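PDB 4YHE: GH5 from Bacteroidetes bacterium AC2a, which probably hydrolyses beta-glucosidic bonds in cellulose and related polysaccharides as a glycoside hydrolase family 5 endoglucanase. Local coordinates for residues 37-42 against 346-351; 57-62 against 329-334; 160-165 against 187-192. All coordinates share one frame; numbering follows the deposited sequence.

Interaction 1 of 3, residues 37-42 against 346-351; sequences WGNKAA and IDHATG
Two loops of the (beta/alpha)8 barrel, one leading into helix 44-53 and the other following strand 327-332, meet where the Asn39 amide lies over one face of the His348 imidazole. The two planes are 12° apart, an amide-on-ring stack displaced toward the rim, with Asn39 CG 3.4 Å from His348 ND1. With CG anti to its own carbonyl carbon (chi1 -75°), Asn39 also presents OD1 to a water, which donates to OD1 at 2.7 Å and accepts from His348 N at 3.0 Å. No direct hydrogen bond joins 37-42 to 346-351; the water links them, and Ala349 O bonds to Thr43 OG1 just beyond. Next to the stack, Ala349 CB packs against Ala41 O at 3.3 Å, and Ala42 CA makes a C-H...O contact of 3.3 Å with His348 O. An Asx turn shapes the backbone of 347-350: Asp347 OD1 accepts from Ala349 N and Thr350 N, which approach from opposite faces of the carboxylate. Asn39 ND2 bonds to Asn22 O and Asn333 O. At the imidazole, ND1 pairs with Gln23 OE1 and NE2 with Asp332 OD1; two acceptors at the two nitrogens would favour a doubly protonated, positively charged ring beneath the amide.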
loop_
_atom_site.group_PDB
_atom_site.type_symbol
_atom_site.label_atom_id
_atom_site.label_comp_id
_atom_site.label_asym_id
_atom_site.label_seq_id
_atom_site.Cartn_x
_atom_site.Cartn_y
_atom_site.Cartn_z
ATOM N N TRP A 37 9.627 4.232 15.603
ATOM C CA TRP A 37 10.573 4.673 14.589
ATOM C C TRP A 37 10.645 6.162 14.453
ATOM O O TRP A 37 11.084 6.650 13.444
ATOM C CB TRP A 37 10.298 3.980 13.242
ATOM C CG TRP A 37 10.627 2.494 13.271
ATOM C CD1 TRP A 37 11.380 1.827 14.220
ATOM C CD2 TRP A 37 10.219 1.503 12.319
ATOM N NE1 TRP A 37 11.439 0.485 13.915
ATOM C CE2 TRP A 37 10.754 0.259 12.749
ATOM C CE3 TRP A 37 9.450 1.542 11.143
ATOM C CZ2 TRP A 37 10.550 -0.931 12.047
ATOM C CZ3 TRP A 37 9.233 0.362 10.451
ATOM C CH2 TRP A 37 9.799 -0.872 10.905
ATOM N N GLY A 38 10.267 6.901 15.498
ATOM C CA GLY A 38 10.604 8.311 15.546
ATOM C C GLY A 38 9.540 9.271 15.068
ATOM O O GLY A 38 9.767 10.467 15.110
ATOM N N ASN A 39 8.394 8.775 14.602
ATOM C CA ASN A 39 7.257 9.676 14.366
ATOM C C ASN A 39 6.550 9.932 15.666
ATOM O O ASN A 39 6.462 9.032 16.499
ATOM C CB ASN A 39 6.274 9.095 13.336
ATOM C CG ASN A 39 6.812 9.199 11.915
ATOM O OD1 ASN A 39 7.048 10.305 11.415
ATOM N ND2 ASN A 39 7.038 8.061 11.274
ATOM N N LYS A 40 6.003 11.136 15.818
ATOM C CA LYS A 40 5.066 11.396 16.888
ATOM C C LYS A 40 3.690 10.840 16.561
ATOM O O LYS A 40 3.351 10.595 15.390
ATOM C CB LYS A 40 5.045 12.883 17.244
ATOM C CG LYS A 40 6.405 13.339 17.760
ATOM C CD LYS A 40 6.412 14.780 18.247
ATOM C CE LYS A 40 7.799 15.171 18.786
ATOM N NZ LYS A 40 8.988 14.829 17.944
ATOM N N ALA A 41 2.881 10.660 17.592
ATOM C CA ALA A 41 1.587 9.995 17.423
ATOM C C ALA A 41 0.640 10.861 16.588
ATOM O O ALA A 41 0.706 12.080 16.678
ATOM C CB ALA A 41 0.962 9.677 18.774
ATOM N N ALA A 42 -0.243 10.222 15.815
ATOM C CA ALA A 42 -1.142 10.977 14.953
ATOM C C ALA A 42 -2.245 11.617 15.775
ATOM O O ALA A 42 -2.608 11.126 16.842
ATOM C CB ALA A 42 -1.699 10.090 13.863
ATOM N N ILE A 346 4.269 15.165 4.830
ATOM C CA ILE A 346 3.368 15.712 5.834
ATOM C C ILE A 346 3.705 15.184 7.209
ATOM O O ILE A 346 3.916 13.976 7.385
ATOM C CB ILE A 346 1.901 15.402 5.489
ATOM C CG1 ILE A 346 1.471 16.259 4.303
ATOM C CG2 ILE A 346 0.955 15.653 6.664
ATOM C CD1 ILE A 346 0.150 15.863 3.701
ATOM N N ASP A 347 3.754 16.100 8.184
ATOM C CA ASP A 347 4.051 15.750 9.572
ATOM C C ASP A 347 2.971 14.835 10.168
ATOM O O ASP A 347 1.784 15.137 10.124
ATOM C CB ASP A 347 4.252 17.028 10.421
ATOM C CG ASP A 347 4.709 16.724 11.844
ATOM O OD1 ASP A 347 3.902 16.238 12.655
ATOM O OD2 ASP A 347 5.880 17.003 12.140
ATOM N N HIS A 348 3.390 13.697 10.728
ATOM C CA HIS A 348 2.434 12.703 11.183
ATOM C C HIS A 348 1.618 13.120 12.408
ATOM O O HIS A 348 0.562 12.554 12.632
ATOM C CB HIS A 348 3.139 11.348 11.436
ATOM C CG HIS A 348 3.639 10.692 10.189
ATOM N ND1 HIS A 348 3.902 9.344 10.120
ATOM C CD2 HIS A 348 3.935 11.196 8.970
ATOM C CE1 HIS A 348 4.339 9.045 8.909
ATOM N NE2 HIS A 348 4.361 10.154 8.189
ATOM N N ALA A 349 2.093 14.093 13.199
ATOM C CA ALA A 349 1.328 14.575 14.338
ATOM C C ALA A 349 0.532 15.863 14.085
ATOM O O ALA A 349 -0.511 16.063 14.714
ATOM C CB ALA A 349 2.211 14.762 15.556
ATOM N N THR A 350 1.037 16.720 13.208
ATOM C CA THR A 350 0.438 18.054 13.006
ATOM C C THR A 350 -0.357 18.176 11.720
ATOM O O THR A 350 -1.194 19.058 11.621
ATOM C CB THR A 350 1.491 19.185 13.004
ATOM O OG1 THR A 350 2.277 19.117 11.809
ATOM C CG2 THR A 350 2.402 19.130 14.203
ATOM N N GLY A 351 -0.090 17.320 10.725
ATOM C CA GLY A 351 -0.738 17.434 9.422
ATOM C C GLY A 351 -0.204 18.559 8.543
ATOM O O GLY A 351 -0.746 18.827 7.472
HETATM O O HOH W 1 6.212 12.839 11.320
#

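Interaction 2 of 3, residues 57-62 against 329-334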
loop_
_atom_site.group_PDB
_atom_site.type_symbol
_atom_site.label_atom_id
_atom_site.label_comp_id
_atom_site.label_asym_id
_atom_site.label_seq_id
_atom_site.Cartn_x
_atom_site.Cartn_y
_atom_site.Cartn_z
ATOM N N SER A 57 -8.035 9.284 0.511
ATOM C CA SER A 57 -7.936 8.068 1.281
ATOM C C SER A 57 -6.698 8.101 2.163
ATOM O O SER A 57 -5.759 8.877 1.938
ATOM C CB SER A 57 -7.845 6.866 0.336
ATOM O OG SER A 57 -6.893 7.094 -0.701
ATOM N N VAL A 58 -6.662 7.182 3.113
ATOM C CA VAL A 58 -5.510 7.062 3.975
ATOM C C VAL A 58 -5.332 5.602 4.312
ATOM O O VAL A 58 -6.288 4.895 4.619
ATOM C CB VAL A 58 -5.623 7.945 5.251
ATOM C CG1 VAL A 58 -6.881 7.603 6.065
ATOM C CG2 VAL A 58 -4.389 7.767 6.141
ATOM N N ARG A 59 -4.095 5.130 4.236
ATOM C CA ARG A 59 -3.802 3.778 4.662
ATOM C C ARG A 59 -3.049 3.868 5.995
ATOM O O ARG A 59 -2.085 4.640 6.151
ATOM C CB ARG A 59 -3.002 3.043 3.596
ATOM C CG ARG A 59 -2.526 1.627 3.918
ATOM C CD ARG A 59 -2.014 1.035 2.595
ATOM N NE ARG A 59 -1.450 -0.315 2.603
ATOM C CZ ARG A 59 -0.167 -0.634 2.788
ATOM N NH1 ARG A 59 0.737 0.281 3.084
ATOM N NH2 ARG A 59 0.215 -1.913 2.691
ATOM N N ILE A 60 -3.506 3.064 6.949
ATOM C CA ILE A 60 -2.953 3.018 8.289
ATOM C C ILE A 60 -2.389 1.611 8.462
ATOM O O ILE A 60 -3.108 0.711 8.864
ATOM C CB ILE A 60 -4.013 3.325 9.337
ATOM C CG1 ILE A 60 -4.541 4.757 9.146
ATOM C CG2 ILE A 60 -3.451 3.237 10.742
ATOM C CD1 ILE A 60 -5.865 5.009 9.837
ATOM N N PRO A 61 -1.147 1.402 8.044
ATOM C CA PRO A 61 -0.592 0.021 8.197
ATOM C C PRO A 61 -0.442 -0.260 9.691
ATOM O O PRO A 61 -0.062 0.648 10.452
ATOM C CB PRO A 61 0.780 0.121 7.519
ATOM C CG PRO A 61 1.105 1.584 7.441
ATOM C CD PRO A 61 -0.177 2.348 7.486
ATOM N N VAL A 62 -0.723 -1.497 10.130
ATOM C CA VAL A 62 -0.631 -1.802 11.536
ATOM C C VAL A 62 0.148 -3.093 11.682
ATOM O O VAL A 62 -0.187 -4.067 11.034
ATOM C CB VAL A 62 -2.019 -2.009 12.150
ATOM C CG1 VAL A 62 -1.868 -2.404 13.615
ATOM C CG2 VAL A 62 -2.885 -0.752 11.980
ATOM N N LEU A 329 -1.911 5.236 -3.081
ATOM C CA LEU A 329 -1.606 5.878 -1.827
ATOM C C LEU A 329 -0.094 6.062 -1.659
ATOM O O LEU A 329 0.690 5.091 -1.682
ATOM C CB LEU A 329 -2.252 5.123 -0.656
ATOM C CG LEU A 329 -3.789 5.110 -0.723
ATOM C CD1 LEU A 329 -4.353 3.900 -1.448
ATOM C CD2 LEU A 329 -4.348 5.199 0.679
ATOM N N TYR A 330 0.299 7.321 -1.523
ATOM C CA TYR A 330 1.674 7.724 -1.388
ATOM C C TYR A 330 2.273 7.212 -0.057
ATOM O O TYR A 330 1.636 7.279 0.989
ATOM C CB TYR A 330 1.811 9.251 -1.515
ATOM C CG TYR A 330 3.225 9.695 -1.240
ATOM C CD1 TYR A 330 4.232 9.480 -2.180
ATOM C CD2 TYR A 330 3.557 10.253 -0.057
ATOM C CE1 TYR A 330 5.531 9.832 -1.951
ATOM C CE2 TYR A 330 4.881 10.602 0.195
ATOM C CZ TYR A 330 5.861 10.386 -0.748
ATOM O OH TYR A 330 7.171 10.745 -0.486
ATOM N N TRP A 331 3.471 6.647 -0.126
ATOM C CA TRP A 331 4.170 6.210 1.094
ATOM C C TRP A 331 4.878 7.362 1.791
ATOM O O TRP A 331 5.849 7.921 1.276
ATOM C CB TRP A 331 5.171 5.100 0.773
ATOM C CG TRP A 331 5.854 4.626 2.024
ATOM C CD1 TRP A 331 7.137 4.878 2.386
ATOM C CD2 TRP A 331 5.299 3.797 3.049
ATOM N NE1 TRP A 331 7.417 4.282 3.604
ATOM C CE2 TRP A 331 6.297 3.625 4.036
ATOM C CE3 TRP A 331 4.050 3.209 3.250
ATOM C CZ2 TRP A 331 6.083 2.858 5.205
ATOM C CZ3 TRP A 331 3.842 2.445 4.407
ATOM C CH2 TRP A 331 4.857 2.291 5.372
ATOM N N ASP A 332 4.381 7.725 2.963
ATOM C CA ASP A 332 4.981 8.768 3.800
ATOM C C ASP A 332 5.445 8.172 5.128
ATOM O O ASP A 332 4.645 7.776 5.947
ATOM C CB ASP A 332 3.971 9.877 4.069
ATOM C CG ASP A 332 4.592 11.093 4.739
ATOM O OD1 ASP A 332 5.344 10.893 5.740
ATOM O OD2 ASP A 332 4.316 12.264 4.273
ATOM N N ASN A 333 6.751 8.149 5.324
ATOM C CA ASN A 333 7.326 7.624 6.552
ATOM C C ASN A 333 7.735 8.712 7.544
ATOM O O ASN A 333 8.392 8.419 8.560
ATOM C CB ASN A 333 8.499 6.697 6.241
ATOM C CG ASN A 333 9.670 7.420 5.564
ATOM O OD1 ASN A 333 9.642 8.646 5.348
ATOM N ND2 ASN A 333 10.722 6.655 5.237
ATOM N N GLY A 334 7.353 9.969 7.265
ATOM C CA GLY A 334 7.774 11.072 8.106
ATOM C C GLY A 334 9.234 11.551 8.015
ATOM O O GLY A 334 9.554 12.603 8.547
#
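Arg59 of strand 57-60 and Leu329 of strand 327-332 touch inside the closed parallel barrel typical of family 5 hydrolases. These are the second and eighth strands, which flank strand 16-20. They therefore meet through side chains pointing inward, not through backbone pairing: their axes come no nearer than 7.6 Å and are inclined at 46°.

The contact can be read along Arg59. Its CB rests on Leu329 CD2 at 3.9 Å, and the same methyl touches Arg59 N at 3.6 Å. From there the chain leaves with CG anti to the backbone N (chi1 176°) and stays extended to NE, carrying the guanidinium along the barrel interior to the level of Trp331. NH1 comes within 4.0 Å of Trp331 CZ3, which meets the guanidinium at its edge, near its plane. With the two planes 66° apart, the groups are not stacked. NH1 bonds to Asn19 OD1 and forms a salt bridge with Glu295, while NH2 pairs with Glu160 and Asn163. This network ties the tip to the first, fourth and seventh strands and, through Asn163, to the loop after the fourth. Family 5 enzymes carry the acid/base glutamate after the fourth strand and the nucleophile at the end of the seventh, so Glu295 is probably the nucleophile.

Toward the N-terminal ends of the strands, Leu329 CD2 also packs on Ser57 OG at 3.5 Å, a hydroxyl bonded to Met14 O. Toward their C-terminal ends, the ring of Pro61 comes obliquely to the same indole corner as the guanidinium, Pro61 CG lying 4.2 Å from Trp331 CZ3.

Interaction 3 of 3, residues 160-165 against 187-192; sequences ETLNEI and NEWNQV
Thr161 and Asn190 cross at about a right angle where the loop leaving the fourth barrel strand, 157-160, packs on helix 181-199, the helix of the fourth beta-alpha unit in the outer ring. The threonine hydroxyl donates to the amide carbonyl, Thr161 OG1 to Asn190 OD1 at 2.7 Å. It reaches the oxygen from above the carbonyl plane, 39° out of it, with a C=O...donor angle of 140°, and so does not sit on a lone pair. Thr161 brings OG1 there by placing it between its backbone N and carbonyl carbon (chi1 52°). Leu162 runs across Trp189 at about a right angle; its CD1 lies at the edge of the indole, near the ring plane, 4.0 Å from Trp189 CB. The same methyl lies 3.5 Å from Asn190 OD1. Ile165 approaches the benzo part of the indole obliquely, CG2 to Trp189 CZ3 at 3.7 Å. Between Leu162 and Ile165 lie Asn163 and Glu164, the family's Asn-Glu pair, whose glutamate is probably the acid/base here. Trp189 NE1 turns to Asn132 OD1, and Asn190 ND2 to Pro212 O at the end of the fifth strand. With OD1 and ND2 both bonded, the buried Asn190 amide is fixed in rotation.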
loop_
_atom_site.group_PDB
_atom_site.type_symbol
_atom_site.label_atom_id
_atom_site.label_comp_id
_atom_site.label_asym_id
_atom_site.label_seq_id
_atom_site.Cartn_x
_atom_site.Cartn_y
_atom_site.Cartn_z
ATOM N N GLU A 160 -7.312 -4.584 4.239
ATOM C CA GLU A 160 -6.307 -5.152 3.356
ATOM C C GLU A 160 -5.682 -6.338 4.096
ATOM O O GLU A 160 -5.174 -6.171 5.203
ATOM C CB GLU A 160 -5.295 -4.087 3.010
ATOM C CG GLU A 160 -4.104 -4.541 2.188
ATOM C CD GLU A 160 -3.097 -3.413 2.056
ATOM O OE1 GLU A 160 -3.359 -2.419 1.314
ATOM O OE2 GLU A 160 -2.060 -3.516 2.748
ATOM N N THR A 161 -5.762 -7.523 3.499
ATOM C CA THR A 161 -5.544 -8.770 4.229
ATOM C C THR A 161 -4.155 -8.925 4.821
ATOM O O THR A 161 -4.010 -9.438 5.945
ATOM C CB THR A 161 -5.816 -10.009 3.355
ATOM O OG1 THR A 161 -5.086 -9.942 2.128
ATOM C CG2 THR A 161 -7.277 -10.107 3.036
ATOM N N LEU A 162 -3.161 -8.556 4.020
ATOM C CA LEU A 162 -1.746 -8.778 4.276
ATOM C C LEU A 162 -0.989 -7.669 3.560
ATOM O O LEU A 162 -1.567 -6.952 2.744
ATOM C CB LEU A 162 -1.295 -10.101 3.668
ATOM C CG LEU A 162 -2.099 -11.332 4.059
ATOM C CD1 LEU A 162 -1.710 -12.510 3.186
ATOM C CD2 LEU A 162 -1.785 -11.644 5.505
ATOM N N ASN A 163 0.295 -7.557 3.852
ATOM C CA ASN A 163 1.158 -6.585 3.217
ATOM C C ASN A 163 2.053 -7.176 2.104
ATOM O O ASN A 163 1.564 -7.444 0.989
ATOM C CB ASN A 163 1.950 -5.824 4.272
ATOM C CG ASN A 163 2.735 -4.672 3.691
ATOM O OD1 ASN A 163 2.220 -3.926 2.830
ATOM N ND2 ASN A 163 4.006 -4.545 4.101
ATOM N N GLU A 164 3.344 -7.364 2.376
ATOM C CA GLU A 164 4.291 -7.762 1.349
ATOM C C GLU A 164 4.807 -9.137 1.727
ATOM O O GLU A 164 5.720 -9.254 2.538
ATOM C CB GLU A 164 5.433 -6.757 1.248
ATOM C CG GLU A 164 5.015 -5.396 0.660
ATOM C CD GLU A 164 6.195 -4.473 0.419
ATOM O OE1 GLU A 164 7.281 -4.735 0.996
ATOM O OE2 GLU A 164 6.036 -3.473 -0.328
ATOM N N ILE A 165 4.218 -10.166 1.152
ATOM C CA ILE A 165 4.546 -11.538 1.573
ATOM C C ILE A 165 5.580 -12.090 0.605
ATOM O O ILE A 165 5.452 -11.946 -0.626
ATOM C CB ILE A 165 3.259 -12.389 1.651
ATOM C CG1 ILE A 165 2.298 -11.792 2.686
ATOM C CG2 ILE A 165 3.568 -13.854 1.933
ATOM C CD1 ILE A 165 2.866 -11.686 4.088
ATOM N N ASN A 187 -1.970 -17.498 -1.854
ATOM C CA ASN A 187 -3.360 -17.571 -2.257
ATOM C C ASN A 187 -4.256 -18.176 -1.200
ATOM O O ASN A 187 -5.306 -17.643 -0.934
ATOM C CB ASN A 187 -3.520 -18.274 -3.600
ATOM C CG ASN A 187 -3.104 -17.395 -4.767
ATOM O OD1 ASN A 187 -3.288 -16.171 -4.769
ATOM N ND2 ASN A 187 -2.536 -18.009 -5.758
ATOM N N GLU A 188 -3.812 -19.251 -0.553
ATOM C CA GLU A 188 -4.535 -19.821 0.568
ATOM C C GLU A 188 -4.701 -18.835 1.751
ATOM O O GLU A 188 -5.766 -18.787 2.394
ATOM C CB GLU A 188 -3.818 -21.066 1.085
ATOM C CG GLU A 188 -3.746 -22.194 0.075
ATOM C CD GLU A 188 -2.853 -23.338 0.545
ATOM O OE1 GLU A 188 -2.470 -23.365 1.719
ATOM O OE2 GLU A 188 -2.520 -24.198 -0.275
ATOM N N TRP A 189 -3.637 -18.100 2.063
ATOM C CA TRP A 189 -3.690 -17.126 3.151
ATOM C C TRP A 189 -4.736 -16.063 2.845
ATOM O O TRP A 189 -5.510 -15.691 3.709
ATOM C CB TRP A 189 -2.346 -16.468 3.359
ATOM C CG TRP A 189 -1.307 -17.356 4.050
ATOM C CD1 TRP A 189 -1.430 -18.674 4.397
ATOM C CD2 TRP A 189 0.012 -16.962 4.415
ATOM N NE1 TRP A 189 -0.276 -19.109 4.997
ATOM C CE2 TRP A 189 0.639 -18.091 5.006
ATOM C CE3 TRP A 189 0.738 -15.765 4.298
ATOM C CZ2 TRP A 189 1.933 -18.046 5.498
ATOM C CZ3 TRP A 189 2.052 -15.726 4.759
ATOM C CH2 TRP A 189 2.632 -16.875 5.383
ATOM N N ASN A 190 -4.760 -15.555 1.626
ATOM C CA ASN A 190 -5.769 -14.540 1.287
ATOM C C ASN A 190 -7.180 -15.111 1.408
ATOM O O ASN A 190 -8.094 -14.412 1.872
ATOM C CB ASN A 190 -5.579 -13.933 -0.103
ATOM C CG ASN A 190 -4.494 -12.850 -0.158
ATOM O OD1 ASN A 190 -4.209 -12.147 0.823
ATOM N ND2 ASN A 190 -3.869 -12.728 -1.325
ATOM N N GLN A 191 -7.374 -16.374 1.007
ATOM C CA GLN A 191 -8.701 -17.000 1.140
ATOM C C GLN A 191 -9.139 -17.053 2.608
ATOM O O GLN A 191 -10.265 -16.686 2.947
ATOM C CB GLN A 191 -8.703 -18.407 0.542
ATOM C CG GLN A 191 -10.060 -19.095 0.505
ATOM C CD GLN A 191 -11.030 -18.395 -0.401
ATOM O OE1 GLN A 191 -10.848 -18.376 -1.612
ATOM N NE2 GLN A 191 -12.065 -17.811 0.172
ATOM N N VAL A 192 -8.235 -17.513 3.458
ATOM C CA VAL A 192 -8.473 -17.598 4.898
ATOM C C VAL A 192 -8.805 -16.222 5.521
ATOM O O VAL A 192 -9.729 -16.114 6.322
ATOM C CB VAL A 192 -7.270 -18.289 5.564
ATOM C CG1 VAL A 192 -7.158 -17.982 7.046
ATOM C CG2 VAL A 192 -7.374 -19.804 5.331
#

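The chemistry of the three contacts differs with their depth in the fold. Interaction 2 lies in the barrel core, its centre about 7 Å from that of the chain, and combines apolar packing with a charged tip. Interaction 3, centred about 13 Å from the chain centre, joins a loop to an outer helix by one hydrogen bond and hydrophobic contacts. Interaction 1, partly buried and centred about 18 Å from it, combines an amide-ring stack, a bridging water and close backbone contacts. Residues 346-351 lie in the loop after the eighth strand, which carries 329-332; interactions 1 and 2 touch through Asp332, 2 and 3 through Arg59. Interactions 1 and 3 lie on opposite sides of the chain centre.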